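Local coordinates for protein putative acetyl/propionyl-CoA carboxylase, alpha subunit (Methylibium petroleiphilum, PDB 2O1Q) that is a zinc-bound cupin-fold protein and a putative acetylacetone dioxygenase, which would probably cleave a carbon-carbon bond of a diketone with molecular oxygen, at residues A[36-49]-A[112-124]. Numbering follows the deposited sequence. Where two conformers were deposited one is given.
Sequences LHVSPEMGSWTAIF and EFYMSFLGPLTFV
With CG of W45 between its backbone N and carbonyl carbon (chi1 52°) and CG of F117 anti to its carbonyl carbon (chi1 -51°), the indole and phenyl rings stack face to face. The six-membered indole ring centroid lies 4.1 Å from that of F117, the planes 18° apart, while F117 CB sits over the five-membered ring in a CH-pi contact. W45 NE1 donates from above the carbonyl plane to G119 O, 2.9 Å away and tilted slightly out of the indole plane. With an alanine here, F117 would probably lose the stacking partner on one face and G119 O this donor. Strands 44-49 and 112-118 pair antiparallel, from S44-L118 to F49-F113, in one sheet of the cupin fold, and W45, A47 and F49 share a face with F113, M115 and F117. On this side F117, M115 and L121 touch the zinc ligand H62. F49 CD1 lies 3.5 Å from F113 CZ, over one face of that ring, the near-parallel rings slid well apart. On the other face T46 OG1 and S116 OG are 2.9 Å apart, and T46 OG1 is hydrogen-bonded to E67 of a second subunit. T46 CG2 and L36 CD1 pack against the Y114 ring.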
loop_
_atom_site.group_PDB
_atom_site.type_symbol
_atom_site.label_atom_id
_atom_site.label_comp_id
_atom_site.label_asym_id
_atom_site.label_seq_id
_atom_site.Cartn_x
_atom_site.Cartn_y
_atom_site.Cartn_z
ATOM N N LEU A 36 16.916 -5.182 -5.941
ATOM C CA LEU A 36 16.936 -5.951 -4.710
ATOM C C LEU A 36 15.639 -6.720 -4.494
ATOM O O LEU A 36 15.641 -7.857 -3.972
ATOM C CB LEU A 36 17.190 -5.033 -3.545
ATOM C CG LEU A 36 18.561 -4.340 -3.545
ATOM C CD1 LEU A 36 18.595 -3.303 -2.394
ATOM C CD2 LEU A 36 19.725 -5.349 -3.505
ATOM N N HIS A 37 14.531 -6.152 -4.949
ATOM C CA HIS A 37 13.226 -6.770 -4.679
ATOM C C HIS A 37 12.162 -6.206 -5.594
ATOM O O HIS A 37 12.149 -4.989 -5.888
ATOM C CB HIS A 37 12.814 -6.583 -3.211
ATOM C CG HIS A 37 11.406 -7.006 -2.914
ATOM N ND1 HIS A 37 11.057 -8.309 -2.651
ATOM C CD2 HIS A 37 10.272 -6.288 -2.836
ATOM C CE1 HIS A 37 9.745 -8.378 -2.481
ATOM N NE2 HIS A 37 9.251 -7.155 -2.558
ATOM N N VAL A 38 11.228 -7.037 -6.002
ATOM C CA VAL A 38 9.976 -6.589 -6.582
ATOM C C VAL A 38 8.810 -7.264 -5.849
ATOM O O VAL A 38 8.921 -8.470 -5.556
ATOM C CB VAL A 38 9.882 -6.796 -8.114
ATOM C CG1 VAL A 38 11.012 -6.039 -8.856
ATOM C CG2 VAL A 38 9.770 -8.304 -8.482
ATOM N N SER A 39 7.702 -6.547 -5.698
ATOM C CA SER A 39 6.466 -6.994 -5.106
ATOM C C SER A 39 5.401 -6.962 -6.198
ATOM O O SER A 39 4.862 -5.872 -6.517
ATOM C CB SER A 39 6.037 -6.066 -4.006
ATOM O OG SER A 39 6.759 -6.349 -2.798
ATOM N N PRO A 40 5.110 -8.111 -6.797
ATOM C CA PRO A 40 4.147 -8.117 -7.909
ATOM C C PRO A 40 2.736 -7.704 -7.552
ATOM O O PRO A 40 1.948 -7.265 -8.448
ATOM C CB PRO A 40 4.150 -9.599 -8.367
ATOM C CG PRO A 40 5.393 -10.172 -7.823
ATOM C CD PRO A 40 5.584 -9.476 -6.501
ATOM N N GLU A 41 2.356 -7.898 -6.289
ATOM C CA GLU A 41 0.990 -7.579 -5.930
ATOM C C GLU A 41 0.757 -6.074 -5.813
ATOM O O GLU A 41 -0.159 -5.545 -6.438
ATOM C CB GLU A 41 0.626 -8.276 -4.652
ATOM C CG GLU A 41 -0.796 -8.108 -4.254
ATOM C CD GLU A 41 -1.059 -8.525 -2.835
ATOM O OE1 GLU A 41 -1.186 -9.761 -2.579
ATOM O OE2 GLU A 41 -1.072 -7.645 -1.940
HETATM N N MSE A 42 1.563 -5.378 -5.002
HETATM C CA MSE A 42 1.393 -3.973 -4.775
HETATM C C MSE A 42 2.014 -3.200 -5.894
HETATM O O MSE A 42 1.678 -2.000 -6.027
HETATM C CB MSE A 42 2.014 -3.642 -3.453
HETATM C CG MSE A 42 1.725 -2.247 -2.980
HETATM SE SE MSE A 42 2.125 -1.962 -1.080
HETATM C CE MSE A 42 2.504 -3.866 -0.640
ATOM N N GLY A 43 2.973 -3.782 -6.619
ATOM C CA GLY A 43 3.728 -3.014 -7.595
ATOM C C GLY A 43 4.877 -2.205 -7.010
ATOM O O GLY A 43 5.352 -1.221 -7.613
ATOM N N SER A 44 5.396 -2.596 -5.854
ATOM C CA SER A 44 6.520 -1.906 -5.294
ATOM C C SER A 44 7.841 -2.616 -5.673
ATOM O O SER A 44 7.823 -3.746 -6.170
ATOM C CB SER A 44 6.321 -1.693 -3.794
ATOM O OG SER A 44 6.338 -2.994 -3.215
ATOM N N TRP A 45 8.961 -1.893 -5.575
ATOM C CA TRP A 45 10.243 -2.422 -5.983
ATOM C C TRP A 45 11.329 -1.592 -5.272
ATOM O O TRP A 45 11.062 -0.465 -4.810
ATOM C CB TRP A 45 10.384 -2.432 -7.509
ATOM C CG TRP A 45 10.082 -1.108 -8.190
ATOM C CD1 TRP A 45 8.846 -0.531 -8.366
ATOM C CD2 TRP A 45 11.022 -0.274 -8.852
ATOM N NE1 TRP A 45 8.982 0.629 -9.096
ATOM C CE2 TRP A 45 10.314 0.804 -9.403
ATOM C CE3 TRP A 45 12.434 -0.340 -9.033
ATOM C CZ2 TRP A 45 10.941 1.820 -10.122
ATOM C CZ3 TRP A 45 13.061 0.667 -9.767
ATOM C CH2 TRP A 45 12.305 1.758 -10.283
ATOM N N THR A 46 12.524 -2.149 -5.103
ATOM C CA THR A 46 13.569 -1.599 -4.279
ATOM C C THR A 46 14.886 -1.938 -4.950
ATOM O O THR A 46 15.068 -3.071 -5.486
ATOM C CB THR A 46 13.521 -2.270 -2.914
ATOM O OG1 THR A 46 12.240 -2.093 -2.311
ATOM C CG2 THR A 46 14.606 -1.799 -2.027
ATOM N N ALA A 47 15.760 -0.948 -4.982
ATOM C CA ALA A 47 17.013 -1.034 -5.698
ATOM C C ALA A 47 18.026 -0.171 -5.021
ATOM O O ALA A 47 17.659 0.748 -4.207
ATOM C CB ALA A 47 16.799 -0.616 -7.188
ATOM N N ILE A 48 19.313 -0.438 -5.320
ATOM C CA ILE A 48 20.419 0.437 -4.882
ATOM C C ILE A 48 21.186 0.867 -6.114
ATOM O O ILE A 48 21.170 0.167 -7.141
ATOM C CB ILE A 48 21.317 -0.233 -3.806
ATOM C CG1 ILE A 48 22.295 0.746 -3.221
ATOM C CG2 ILE A 48 21.898 -1.516 -4.387
ATOM C CD1 ILE A 48 22.921 0.268 -1.867
ATOM N N PHE A 49 21.661 2.101 -6.069
ATOM C CA PHE A 49 22.316 2.771 -7.181
ATOM C C PHE A 49 23.679 3.303 -6.796
ATOM O O PHE A 49 23.861 3.824 -5.694
ATOM C CB PHE A 49 21.464 3.941 -7.655
ATOM C CG PHE A 49 20.050 3.542 -8.074
ATOM C CD1 PHE A 49 19.063 3.381 -7.137
ATOM C CD2 PHE A 49 19.740 3.272 -9.405
ATOM C CE1 PHE A 49 17.800 3.027 -7.499
ATOM C CE2 PHE A 49 18.471 2.920 -9.756
ATOM C CZ PHE A 49 17.516 2.769 -8.818
ATOM N N GLU A 112 25.913 6.768 -3.521
ATOM C CA GLU A 112 25.236 5.493 -3.453
ATOM C C GLU A 112 23.978 5.762 -2.701
ATOM O O GLU A 112 24.012 6.450 -1.667
ATOM C CB GLU A 112 26.023 4.478 -2.652
ATOM C CG GLU A 112 25.375 3.093 -2.602
ATOM C CD GLU A 112 26.154 2.135 -1.735
ATOM O OE1 GLU A 112 26.071 2.242 -0.477
ATOM O OE2 GLU A 112 26.825 1.274 -2.331
ATOM N N PHE A 113 22.858 5.288 -3.219
ATOM C CA PHE A 113 21.552 5.394 -2.551
ATOM C C PHE A 113 20.696 4.206 -2.821
ATOM O O PHE A 113 20.729 3.604 -3.922
ATOM C CB PHE A 113 20.784 6.695 -2.846
ATOM C CG PHE A 113 20.166 6.751 -4.197
ATOM C CD1 PHE A 113 20.937 7.028 -5.333
ATOM C CD2 PHE A 113 18.807 6.472 -4.362
ATOM C CE1 PHE A 113 20.323 7.039 -6.597
ATOM C CE2 PHE A 113 18.224 6.516 -5.599
ATOM C CZ PHE A 113 19.003 6.834 -6.709
ATOM N N TYR A 114 19.968 3.866 -1.770
ATOM C CA TYR A 114 18.986 2.797 -1.702
ATOM C C TYR A 114 17.629 3.464 -1.763
ATOM O O TYR A 114 17.407 4.483 -1.093
ATOM C CB TYR A 114 19.212 2.054 -0.358
ATOM C CG TYR A 114 18.152 1.045 0.034
ATOM C CD1 TYR A 114 17.030 1.433 0.692
ATOM C CD2 TYR A 114 18.313 -0.312 -0.181
ATOM C CE1 TYR A 114 16.117 0.526 1.136
ATOM C CE2 TYR A 114 17.392 -1.229 0.263
ATOM C CZ TYR A 114 16.285 -0.817 0.891
ATOM O OH TYR A 114 15.346 -1.678 1.390
HETATM N N MSE A 115 16.733 2.950 -2.605
HETATM C CA MSE A 115 15.411 3.483 -2.737
HETATM C C MSE A 115 14.375 2.436 -2.947
HETATM O O MSE A 115 14.569 1.459 -3.688
HETATM C CB MSE A 115 15.355 4.527 -3.858
HETATM C CG MSE A 115 14.094 5.296 -3.892
HETATM SE SE MSE A 115 14.354 7.002 -4.850
HETATM C CE MSE A 115 12.495 7.561 -4.477
ATOM N N SER A 116 13.237 2.672 -2.313
ATOM C CA SER A 116 12.064 1.873 -2.480
ATOM C C SER A 116 11.040 2.772 -3.174
ATOM O O SER A 116 10.998 3.986 -2.964
ATOM C CB SER A 116 11.590 1.356 -1.131
ATOM O OG SER A 116 10.803 0.190 -1.282
ATOM N N PHE A 117 10.267 2.142 -4.046
ATOM C CA PHE A 117 9.250 2.784 -4.881
ATOM C C PHE A 117 7.939 2.061 -4.795
ATOM O O PHE A 117 7.897 0.850 -4.978
ATOM C CB PHE A 117 9.660 2.747 -6.345
ATOM C CG PHE A 117 11.067 3.270 -6.629
ATOM C CD1 PHE A 117 12.153 2.398 -6.610
ATOM C CD2 PHE A 117 11.271 4.588 -6.995
ATOM C CE1 PHE A 117 13.437 2.858 -6.862
ATOM C CE2 PHE A 117 12.591 5.092 -7.238
ATOM C CZ PHE A 117 13.648 4.211 -7.243
ATOM N N LEU A 118 6.864 2.795 -4.559
ATOM C CA LEU A 118 5.537 2.226 -4.658
ATOM C C LEU A 118 5.033 2.680 -6.001
ATOM O O LEU A 118 4.802 3.870 -6.269
ATOM C CB LEU A 118 4.600 2.658 -3.524
ATOM C CG LEU A 118 3.137 2.183 -3.622
ATOM C CD1 LEU A 118 3.034 0.694 -3.835
ATOM C CD2 LEU A 118 2.387 2.603 -2.414
ATOM N N GLY A 119 4.968 1.736 -6.897
ATOM C CA GLY A 119 4.472 1.943 -8.225
ATOM C C GLY A 119 5.547 2.476 -9.166
ATOM O O GLY A 119 6.749 2.538 -8.850
ATOM N N PRO A 120 5.145 2.740 -10.414
ATOM C CA PRO A 120 6.164 3.131 -11.414
ATOM C C PRO A 120 6.608 4.556 -11.423
ATOM O O PRO A 120 6.109 5.386 -10.670
ATOM C CB PRO A 120 5.463 2.841 -12.746
ATOM C CG PRO A 120 3.967 2.946 -12.461
ATOM C CD PRO A 120 3.821 2.468 -11.019
ATOM N N LEU A 121 7.653 4.799 -12.198
ATOM C CA LEU A 121 8.063 6.146 -12.555
ATOM C C LEU A 121 7.537 6.422 -13.961
ATOM O O LEU A 121 7.710 5.573 -14.887
ATOM C CB LEU A 121 9.587 6.307 -12.520
ATOM C CG LEU A 121 10.275 5.915 -11.219
ATOM C CD1 LEU A 121 11.787 6.181 -11.262
ATOM C CD2 LEU A 121 9.593 6.586 -10.040
ATOM N N THR A 122 6.956 7.606 -14.138
ATOM C CA THR A 122 6.581 8.105 -15.458
ATOM C C THR A 122 7.718 9.008 -15.958
ATOM O O THR A 122 7.909 10.108 -15.460
ATOM C CB THR A 122 5.261 8.842 -15.450
ATOM O OG1 THR A 122 4.265 7.973 -14.896
ATOM C CG2 THR A 122 4.882 9.279 -16.864
ATOM N N PHE A 123 8.454 8.524 -16.953
ATOM C CA PHE A 123 9.444 9.359 -17.585
ATOM C C PHE A 123 8.735 10.251 -18.581
ATOM O O PHE A 123 7.873 9.767 -19.333
ATOM C CB PHE A 123 10.583 8.543 -18.231
ATOM C CG PHE A 123 11.510 7.901 -17.218
ATOM C CD1 PHE A 123 11.186 6.643 -16.692
ATOM C CD2 PHE A 123 12.627 8.527 -16.776
ATOM C CE1 PHE A 123 11.977 6.048 -15.701
ATOM C CE2 PHE A 123 13.448 7.942 -15.791
ATOM C CZ PHE A 123 13.103 6.684 -15.258
ATOM N N VAL A 124 9.077 11.549 -18.530
ATOM C CA VAL A 124 8.342 12.594 -19.239
ATOM C C VAL A 124 9.222 13.417 -20.154
ATOM O O VAL A 124 10.429 13.489 -20.001
ATOM C CB VAL A 124 7.580 13.520 -18.263
ATOM C CG1 VAL A 124 6.502 12.706 -17.516
ATOM C CG2 VAL A 124 8.515 14.266 -17.306
#